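Local coordinates for uncharacterized HDOD domain protein (Geobacter sulfurreducens, PDB 3HC1) that is of unknown function but binds two iron ions through an HD-type metal site and is probably a metal-dependent phosphohydrolase, at residues C101-V104 against D105-K108; P27-P30 against D31-R35; D92-R95 against E96-T100. All coordinates share one frame; numbering follows the deposited sequence. Where two conformers were deposited one is given.

In the fold
Interactions 3 and 1 follow one another on helix 82-108, their centres about 13 Å apart, while interaction 2 starts helix 31-39, which packs across both. Val33 is the shared piece: its CG1 meets Phe99 CE1 at 3.5 Å and Ile103 CD1 at 3.7 Å, so one side chain of 31-35 bridges 96-100 and 101-104. Ile32 does likewise, with CD1 against Ile98 and CG2 against Ala102. The contacts differ in distance from the two irons. In interaction 1 the side chain of Phe107 comes within about 6 Å of that of Asp153, a ligand of both metals; Phe99 of interaction 3 stays about 10 Å from His152, and interaction 2 lies away from the site.

Interaction 1: residues C101-V104 against D105-K108; sequences CAIV and DLFK
Val104 O receives two weak backbone hydrogen bonds, from Phe107 N at 3.0 Å and from Lys108 N at the same distance, and is thus shared between a three-residue and a four-residue turn. The helix is kinked here: Asp105 N and Leu106 N lack the usual bonds to the preceding turn, and each makes only a weak bond to the carbonyl three residues back, Asp105 N to Ala102 O and Leu106 N to Ile103 O. Ile103 O also meets the Phe107 ring at its edge and in its plane, 3.5 Å from CD1. CG of Phe107 stands beside its own backbone N (chi1 -73°), which brings that edge back over the preceding turn, where CE1 also lies 4.3 Å from Ile103 CG1. On another side, Lys108 bends at its third and fourth torsions to bring NZ 3.3 Å from Asp105 OD1 in a weak salt bridge. The carboxylate's stronger partner is Arg63 of helix 58-69, which also binds Cys101 O and so joins the two helices. Farther out, Trp120 of helix 116-136 stacks edge-to-face with Phe107. The kinked end of helix 82-108 thus packs near, without touching, the di-iron site of an HD-type domain, the side chains of Phe107 and Asp153 being about 6 Å apart.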
ATOM      1  N   CYS A 101      -5.861  -6.646   8.746  1.00 21.05           N
ATOM      2  CA  CYS A 101      -6.647  -7.865   8.813  1.00 20.91           C
ATOM      3  C   CYS A 101      -8.006  -7.705   8.240  1.00 17.95           C
ATOM      4  O   CYS A 101      -8.569  -8.687   7.826  1.00 22.19           O
ATOM      5  CB  CYS A 101      -6.749  -8.392  10.242  1.00 19.25           C
ATOM      6  SG  CYS A 101      -5.125  -8.899  10.812  1.00 26.10           S
ATOM      7  N   ALA A 102      -8.498  -6.472   8.169  1.00 24.75           N
ATOM      8  CA  ALA A 102      -9.800  -6.188   7.550  1.00 27.19           C
ATOM      9  C   ALA A 102      -9.642  -5.938   6.054  1.00 25.46           C
ATOM     10  O   ALA A 102     -10.462  -6.378   5.284  1.00 22.18           O
ATOM     11  CB  ALA A 102     -10.502  -4.968   8.213  1.00 26.66           C
ATOM     12  N   ILE A 103      -8.598  -5.228   5.650  1.00 24.04           N
ATOM     13  CA  ILE A 103      -8.436  -4.882   4.242  1.00 18.89           C
ATOM     14  C   ILE A 103      -8.119  -6.166   3.397  1.00 20.80           C
ATOM     15  O   ILE A 103      -8.318  -6.180   2.191  1.00 22.22           O
ATOM     16  CB  ILE A 103      -7.404  -3.780   4.067  1.00 20.41           C
ATOM     17  CG1 ILE A 103      -7.577  -3.050   2.715  1.00 30.31           C
ATOM     18  CG2 ILE A 103      -5.990  -4.284   4.236  1.00 20.63           C
ATOM     19  CD1 ILE A 103      -8.683  -2.049   2.738  1.00 36.14           C
ATOM     20  N   VAL A 104      -7.627  -7.224   4.033  1.00 17.07           N
ATOM     21  CA  VAL A 104      -7.247  -8.423   3.283  1.00 18.65           C
ATOM     22  C   VAL A 104      -8.463  -9.022   2.527  1.00 20.07           C
ATOM     23  O   VAL A 104      -8.299  -9.573   1.451  1.00 18.16           O
ATOM     24  CB  VAL A 104      -6.492  -9.448   4.106  1.00 18.09           C
ATOM     25  CG1 VAL A 104      -7.391 -10.049   5.214  1.00 19.36           C
ATOM     26  CG2 VAL A 104      -5.894 -10.543   3.174  1.00 18.99           C
ATOM     27  N   ASP A 105      -9.677  -8.851   3.044  1.00 17.82           N
ATOM     28  CA  ASP A 105     -10.873  -9.321   2.321  1.00 19.56           C
ATOM     29  C   ASP A 105     -11.051  -8.674   0.952  1.00 17.68           C
ATOM     30  O   ASP A 105     -11.501  -9.315   0.026  1.00 19.96           O
ATOM     31  CB  ASP A 105     -12.153  -9.113   3.153  1.00 20.74           C
ATOM     32  CG  ASP A 105     -12.188  -9.985   4.373  1.00 19.66           C
ATOM     33  OD1 ASP A 105     -11.671 -11.114   4.313  1.00 27.88           O
ATOM     34  OD2 ASP A 105     -12.709  -9.530   5.411  1.00 41.43           O
ATOM     35  N   LEU A 106     -10.687  -7.415   0.824  1.00 16.68           N
ATOM     36  CA  LEU A 106     -10.656  -6.757  -0.470  1.00 19.67           C
ATOM     37  C   LEU A 106      -9.763  -7.467  -1.499  1.00 18.98           C
ATOM     38  O   LEU A 106     -10.126  -7.571  -2.653  1.00 18.20           O
ATOM     39  CB  LEU A 106     -10.212  -5.312  -0.333  1.00 17.21           C
ATOM     40  CG  LEU A 106     -10.065  -4.564  -1.689  1.00 20.79           C
ATOM     41  CD1 LEU A 106     -11.473  -4.281  -2.312  1.00 18.16           C
ATOM     42  CD2 LEU A 106      -9.320  -3.279  -1.459  1.00 26.47           C
ATOM     43  N   PHE A 107      -8.614  -7.949  -1.056  1.00 19.17           N
ATOM     44  CA  PHE A 107      -7.649  -8.591  -1.931  1.00 20.04           C
ATOM     45  C   PHE A 107      -8.005 -10.082  -2.198  1.00 16.02           C
ATOM     46  O   PHE A 107      -7.532 -10.680  -3.156  1.00 18.21           O
ATOM     47  CB  PHE A 107      -6.237  -8.486  -1.311  1.00 19.51           C
ATOM     48  CG  PHE A 107      -5.629  -7.116  -1.374  1.00 17.12           C
ATOM     49  CD1 PHE A 107      -6.016  -6.136  -0.484  1.00 23.21           C
ATOM     50  CD2 PHE A 107      -4.681  -6.798  -2.343  1.00 18.20           C
ATOM     51  CE1 PHE A 107      -5.455  -4.901  -0.506  1.00 20.39           C
ATOM     52  CE2 PHE A 107      -4.097  -5.584  -2.365  1.00 19.08           C
ATOM     53  CZ  PHE A 107      -4.483  -4.607  -1.450  1.00 19.47           C
ATOM     54  N   LYS A 108      -8.813 -10.688  -1.325  1.00 17.61           N
ATOM     55  CA  LYS A 108      -9.233 -12.081  -1.452  1.00 20.23           C
ATOM     56  C   LYS A 108     -10.501 -12.252  -2.242  1.00 19.17           C
ATOM     57  O   LYS A 108     -10.718 -13.311  -2.801  1.00 18.28           O
ATOM     58  CB  LYS A 108      -9.583 -12.700  -0.089  1.00 20.84           C
ATOM     59  CG  LYS A 108      -8.507 -13.280   0.687  1.00 28.38           C
ATOM     60  CD  LYS A 108      -9.090 -14.349   1.700  1.00 36.96           C
ATOM     61  CE  LYS A 108     -10.007 -13.722   2.798  1.00 43.12           C
ATOM     62  NZ  LYS A 108     -11.495 -14.009   2.683  1.00 51.48           N
TER

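Interaction 2: residues P27-P30 against D31-R35; sequences PTVP and DIVLR
Pro30 and Val33 meet most closely through the proline carbonyl: Pro30 O lies 3.1 Å from Val33 N and 3.3 Å from Leu34 N, and takes a weak hydrogen bond from each. The bond from Leu34 is nearly straight (166°), whereas that from Val33 is strongly bent (128°). Val33 CB sits 3.5 Å from Pro30 O, leaving its two methyl groups to flank the loop: CG1 reaches Val29 CB at 4.1 Å, while Val33 CG2 lies 4.3 Å from Pro30 CB. Ile32 adds to this packed side, its CG2 3.9 Å from Pro30 CB and its side chain resting on Ile98 and Ala102. Pro30 is the N-cap of helix 31-39, and the extended run 27-30 turns into the first helical turn at this point. Phe99, Ala102 and Ile103 of helix 82-108 pack on Val33, and Trp204, from a loop, packs on Val29. The opposite character appears at Asp31, which is exposed; its CG stands beside its own backbone N (chi1 -68°), on the solvent side of the first turn. The Pro30 ring is itself partly exposed, and a glycerol, probably from the crystallisation liquor, is bound beside it.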
ATOM      1  N   PRO A  27     -16.377  -2.829  -5.716  1.00 30.97           N
ATOM      2  CA  PRO A  27     -15.918  -3.280  -4.412  1.00 33.49           C
ATOM      3  C   PRO A  27     -16.131  -2.246  -3.303  1.00 33.65           C
ATOM      4  O   PRO A  27     -16.136  -1.014  -3.545  1.00 30.17           O
ATOM      5  CB  PRO A  27     -14.428  -3.543  -4.635  1.00 31.19           C
ATOM      6  CG  PRO A  27     -14.041  -2.641  -5.744  1.00 32.67           C
ATOM      7  CD  PRO A  27     -15.262  -2.528  -6.622  1.00 30.38           C
ATOM      8  N   THR A  28     -16.263  -2.759  -2.092  1.00 36.84           N
ATOM      9  CA  THR A  28     -16.423  -1.946  -0.895  0.50 37.61           C
ATOM     10  C   THR A  28     -15.294  -2.265   0.089  1.00 38.63           C
ATOM     11  O   THR A  28     -14.671  -3.321  -0.009  1.00 39.86           O
ATOM     12  CB  THR A  28     -17.778  -2.228  -0.223  0.50 37.55           C
ATOM     13  OG1 THR A  28     -17.954  -1.337   0.879  0.50 37.91           O
ATOM     14  CG2 THR A  28     -17.863  -3.675   0.264  0.50 38.05           C
ATOM     15  N   VAL A  29     -15.045  -1.351   1.023  1.00 37.78           N
ATOM     16  CA  VAL A  29     -14.180  -1.625   2.171  1.00 38.66           C
ATOM     17  C   VAL A  29     -15.026  -1.509   3.455  1.00 36.98           C
ATOM     18  O   VAL A  29     -15.895  -0.622   3.547  1.00 36.34           O
ATOM     19  CB  VAL A  29     -12.962  -0.650   2.211  1.00 39.79           C
ATOM     20  CG1 VAL A  29     -11.966  -1.001   1.101  1.00 37.03           C
ATOM     21  CG2 VAL A  29     -13.403   0.796   2.066  1.00 39.41           C
ATOM     22  N   PRO A  30     -14.783  -2.390   4.456  1.00 36.44           N
ATOM     23  CA  PRO A  30     -15.450  -2.329   5.783  1.00 36.64           C
ATOM     24  C   PRO A  30     -15.492  -0.949   6.412  1.00 35.25           C
ATOM     25  O   PRO A  30     -14.562  -0.137   6.217  1.00 33.02           O
ATOM     26  CB  PRO A  30     -14.563  -3.230   6.646  1.00 36.56           C
ATOM     27  CG  PRO A  30     -14.045  -4.242   5.697  1.00 39.68           C
ATOM     28  CD  PRO A  30     -13.933  -3.589   4.347  1.00 38.34           C
ATOM     29  N   ASP A  31     -16.533  -0.677   7.193  1.00 34.01           N
ATOM     30  CA  ASP A  31     -16.584   0.587   7.940  1.00 34.98           C
ATOM     31  C   ASP A  31     -15.371   0.766   8.841  1.00 30.44           C
ATOM     32  O   ASP A  31     -14.930   1.912   9.084  1.00 29.37           O
ATOM     33  CB  ASP A  31     -17.874   0.717   8.762  1.00 36.30           C
ATOM     34  CG  ASP A  31     -19.082   0.869   7.883  1.00 51.02           C
ATOM     35  OD1 ASP A  31     -19.526  -0.154   7.300  1.00 67.18           O
ATOM     36  OD2 ASP A  31     -19.558   2.014   7.732  1.00 67.58           O
ATOM     37  N   ILE A  32     -14.831  -0.346   9.337  1.00 29.03           N
ATOM     38  CA  ILE A  32     -13.684  -0.259  10.267  1.00 30.30           C
ATOM     39  C   ILE A  32     -12.432   0.321   9.569  1.00 28.28           C
ATOM     40  O   ILE A  32     -11.630   1.049  10.179  1.00 30.01           O
ATOM     41  CB  ILE A  32     -13.399  -1.613  11.003  1.00 28.24           C
ATOM     42  CG1 ILE A  32     -12.510  -1.369  12.247  1.00 31.21           C
ATOM     43  CG2 ILE A  32     -12.836  -2.645  10.076  1.00 27.68           C
ATOM     44  CD1 ILE A  32     -12.545  -2.485  13.288  1.00 23.10           C
ATOM     45  N   VAL A  33     -12.291  -0.004   8.288  1.00 31.62           N
ATOM     46  CA  VAL A  33     -11.195   0.490   7.449  1.00 30.80           C
ATOM     47  C   VAL A  33     -11.356   1.996   7.242  1.00 33.64           C
ATOM     48  O   VAL A  33     -10.434   2.760   7.530  1.00 36.12           O
ATOM     49  CB  VAL A  33     -11.086  -0.359   6.130  1.00 31.02           C
ATOM     50  CG1 VAL A  33     -10.188   0.290   5.103  1.00 27.46           C
ATOM     51  CG2 VAL A  33     -10.557  -1.714   6.427  1.00 29.49           C
ATOM     52  N   LEU A  34     -12.548   2.447   6.852  1.00 33.72           N
ATOM     53  CA  LEU A  34     -12.830   3.896   6.758  1.00 37.47           C
ATOM     54  C   LEU A  34     -12.729   4.592   8.128  1.00 33.33           C
ATOM     55  O   LEU A  34     -12.169   5.697   8.234  1.00 37.03           O
ATOM     56  CB  LEU A  34     -14.212   4.172   6.063  1.00 38.74           C
ATOM     57  CG  LEU A  34     -14.674   5.650   5.815  1.00 46.04           C
ATOM     58  CD1 LEU A  34     -13.990   6.306   4.599  1.00 44.24           C
ATOM     59  CD2 LEU A  34     -16.214   5.797   5.663  1.00 43.31           C
ATOM     60  N   ARG A  35     -13.211   3.949   9.188  1.00 34.25           N
ATOM     61  CA  ARG A  35     -13.144   4.559  10.536  1.00 32.98           C
ATOM     62  C   ARG A  35     -11.686   4.762  10.946  1.00 32.84           C
ATOM     63  O   ARG A  35     -11.276   5.871  11.316  1.00 30.83           O
ATOM     64  CB  ARG A  35     -13.894   3.705  11.579  1.00 35.87           C
ATOM     65  CG  ARG A  35     -13.913   4.308  13.009  1.00 32.98           C
TER

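Interaction 3: residues D92-R95 against E96-T100; sequences DLLR and EAIFT
Leu94 and Ile98, one helical turn apart, cross at an angle, with Ile98 CD1 set 3.9 Å from Leu94 CG. Ile98 folds CG1 back beside its backbone N (chi1 -67°), so the isoleucine arm lies along the previous turn and CG1 also passes 3.3 Å from Leu94 O. This apolar pair faces helices 47-54 and 58-69. Beneath the side chains the i to i+4 backbone bonds are regular, among them Ile98 N to Leu94 O at 2.9 Å and 168°. The backbone oxygen Glu96 O takes Thr100 N and Thr100 OG1 from opposite faces of its plane. Leu93 and Glu96 behave differently from the crossed pair: they run side by side in the same direction, Leu93 CD2 lying 4.1 Å from Glu96 OE2. Arg95 stretches along the helix to Asp92, but NH1 to OD1 is a weak 3.4 Å salt bridge, and its stronger partner is Asp42 O at NH2. The extended glutamate chain carries its carboxylate to Tyr73, which hydrogen-bonds OE2, and to Lys131, which forms a salt bridge with OE1. With these two partners the buried Glu96 carboxylate is held at both oxygens, and the charge of Lys131 would probably favour its ionised form.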
ATOM      1  N   ASP A  92      -1.336   2.569  18.081  1.00 26.08           N
ATOM      2  CA  ASP A  92      -0.973   2.656  16.660  1.00 26.25           C
ATOM      3  C   ASP A  92      -0.784   1.295  15.970  1.00 23.65           C
ATOM      4  O   ASP A  92      -1.375   1.052  14.895  1.00 20.87           O
ATOM      5  CB  ASP A  92       0.255   3.556  16.467  1.00 27.92           C
ATOM      6  CG  ASP A  92      -0.012   4.999  16.844  1.00 32.80           C
ATOM      7  OD1 ASP A  92      -1.178   5.366  17.114  1.00 37.10           O
ATOM      8  OD2 ASP A  92       0.959   5.772  16.881  1.00 43.42           O
ATOM      9  N   LEU A  93       0.017   0.406  16.556  1.00 21.09           N
ATOM     10  CA  LEU A  93       0.187  -0.921  15.974  1.00 20.34           C
ATOM     11  C   LEU A  93      -1.136  -1.720  15.981  1.00 22.45           C
ATOM     12  O   LEU A  93      -1.382  -2.533  15.073  1.00 19.57           O
ATOM     13  CB  LEU A  93       1.326  -1.690  16.624  1.00 22.46           C
ATOM     14  CG  LEU A  93       2.744  -1.157  16.349  1.00 22.86           C
ATOM     15  CD1 LEU A  93       3.801  -1.784  17.282  1.00 18.80           C
ATOM     16  CD2 LEU A  93       3.134  -1.355  14.896  1.00 24.51           C
ATOM     17  N   LEU A  94      -2.004  -1.491  16.972  1.00 20.65           N
ATOM     18  CA  LEU A  94      -3.307  -2.153  16.931  1.00 20.77           C
ATOM     19  C   LEU A  94      -4.191  -1.662  15.740  1.00 20.27           C
ATOM     20  O   LEU A  94      -4.781  -2.492  15.058  1.00 21.49           O
ATOM     21  CB  LEU A  94      -4.065  -2.041  18.243  1.00 19.96           C
ATOM     22  CG  LEU A  94      -5.390  -2.821  18.372  1.00 17.46           C
ATOM     23  CD1 LEU A  94      -5.160  -4.301  18.261  1.00 23.82           C
ATOM     24  CD2 LEU A  94      -6.080  -2.466  19.695  1.00 21.57           C
ATOM     25  N   ARG A  95      -4.304  -0.349  15.549  1.00 18.11           N
ATOM     26  CA  ARG A  95      -4.988   0.246  14.375  1.00 22.57           C
ATOM     27  C   ARG A  95      -4.403  -0.346  13.089  1.00 21.03           C
ATOM     28  O   ARG A  95      -5.125  -0.713  12.173  1.00 21.95           O
ATOM     29  CB  ARG A  95      -4.829   1.770  14.330  1.00 21.39           C
ATOM     30  CG  ARG A  95      -5.699   2.638  15.315  1.00 29.28           C
ATOM     31  CD  ARG A  95      -5.023   4.034  15.486  1.00 27.83           C
ATOM     32  NE  ARG A  95      -5.925   5.055  15.987  1.00 35.65           N
ATOM     33  CZ  ARG A  95      -5.560   6.234  16.503  1.00 29.53           C
ATOM     34  NH1 ARG A  95      -4.279   6.598  16.602  1.00 41.85           N
ATOM     35  NH2 ARG A  95      -6.495   7.066  16.950  1.00 40.81           N
ATOM     36  N   GLU A  96      -3.079  -0.427  13.034  1.00 21.86           N
ATOM     37  CA  GLU A  96      -2.382  -0.972  11.883  1.00 19.20           C
ATOM     38  C   GLU A  96      -2.719  -2.413  11.638  1.00 18.06           C
ATOM     39  O   GLU A  96      -2.958  -2.803  10.519  1.00 19.80           O
ATOM     40  CB  GLU A  96      -0.871  -0.887  12.087  1.00 20.89           C
ATOM     41  CG  GLU A  96      -0.088  -1.206  10.857  1.00 18.91           C
ATOM     42  CD  GLU A  96       1.393  -0.962  11.028  1.00 19.03           C
ATOM     43  OE1 GLU A  96       1.792   0.215  11.218  1.00 24.78           O
ATOM     44  OE2 GLU A  96       2.163  -1.948  10.946  1.00 21.77           O
ATOM     45  N   ALA A  97      -2.698  -3.220  12.689  1.00 18.31           N
ATOM     46  CA  ALA A  97      -2.982  -4.657  12.566  1.00 17.87           C
ATOM     47  C   ALA A  97      -4.452  -4.889  12.154  1.00 20.92           C
ATOM     48  O   ALA A  97      -4.753  -5.752  11.308  1.00 21.58           O
ATOM     49  CB  ALA A  97      -2.659  -5.385  13.871  1.00 18.59           C
ATOM     50  N   ILE A  98      -5.364  -4.149  12.777  1.00 21.35           N
ATOM     51  CA  ILE A  98      -6.809  -4.253  12.447  1.00 22.47           C
ATOM     52  C   ILE A  98      -7.069  -3.846  10.971  1.00 21.29           C
ATOM     53  O   ILE A  98      -7.762  -4.554  10.210  1.00 21.39           O
ATOM     54  CB  ILE A  98      -7.694  -3.413  13.425  1.00 22.46           C
ATOM     55  CG1 ILE A  98      -7.644  -4.016  14.846  1.00 18.28           C
ATOM     56  CG2 ILE A  98      -9.132  -3.411  12.951  1.00 27.92           C
ATOM     57  CD1 ILE A  98      -8.420  -3.241  15.892  1.00 19.46           C
ATOM     58  N   PHE A  99      -6.497  -2.711  10.595  1.00 17.80           N
ATOM     59  CA  PHE A  99      -6.606  -2.240   9.238  1.00 19.31           C
ATOM     60  C   PHE A  99      -6.183  -3.330   8.238  1.00 20.22           C
ATOM     61  O   PHE A  99      -6.894  -3.612   7.284  1.00 17.88           O
ATOM     62  CB  PHE A  99      -5.753  -0.987   9.045  1.00 18.68           C
ATOM     63  CG  PHE A  99      -5.837  -0.423   7.674  1.00 22.48           C
ATOM     64  CD1 PHE A  99      -6.849   0.464   7.349  1.00 27.88           C
ATOM     65  CD2 PHE A  99      -4.915  -0.778   6.712  1.00 30.09           C
ATOM     66  CE1 PHE A  99      -6.934   0.985   6.073  1.00 33.97           C
ATOM     67  CE2 PHE A  99      -5.006  -0.252   5.422  1.00 29.91           C
ATOM     68  CZ  PHE A  99      -6.014   0.624   5.126  1.00 22.06           C
ATOM     69  N   THR A 100      -5.042  -3.947   8.514  1.00 19.61           N
ATOM     70  CA  THR A 100      -4.451  -4.995   7.667  1.00 20.88           C
ATOM     71  C   THR A 100      -5.341  -6.227   7.590  1.00 21.39           C
ATOM     72  O   THR A 100      -5.551  -6.793   6.516  1.00 20.81           O
ATOM     73  CB  THR A 100      -3.029  -5.346   8.207  1.00 19.39           C
ATOM     74  OG1 THR A 100      -2.234  -4.147   8.160  1.00 20.53           O
ATOM     75  CG2 THR A 100      -2.354  -6.444   7.402  1.00 17.37           C
TER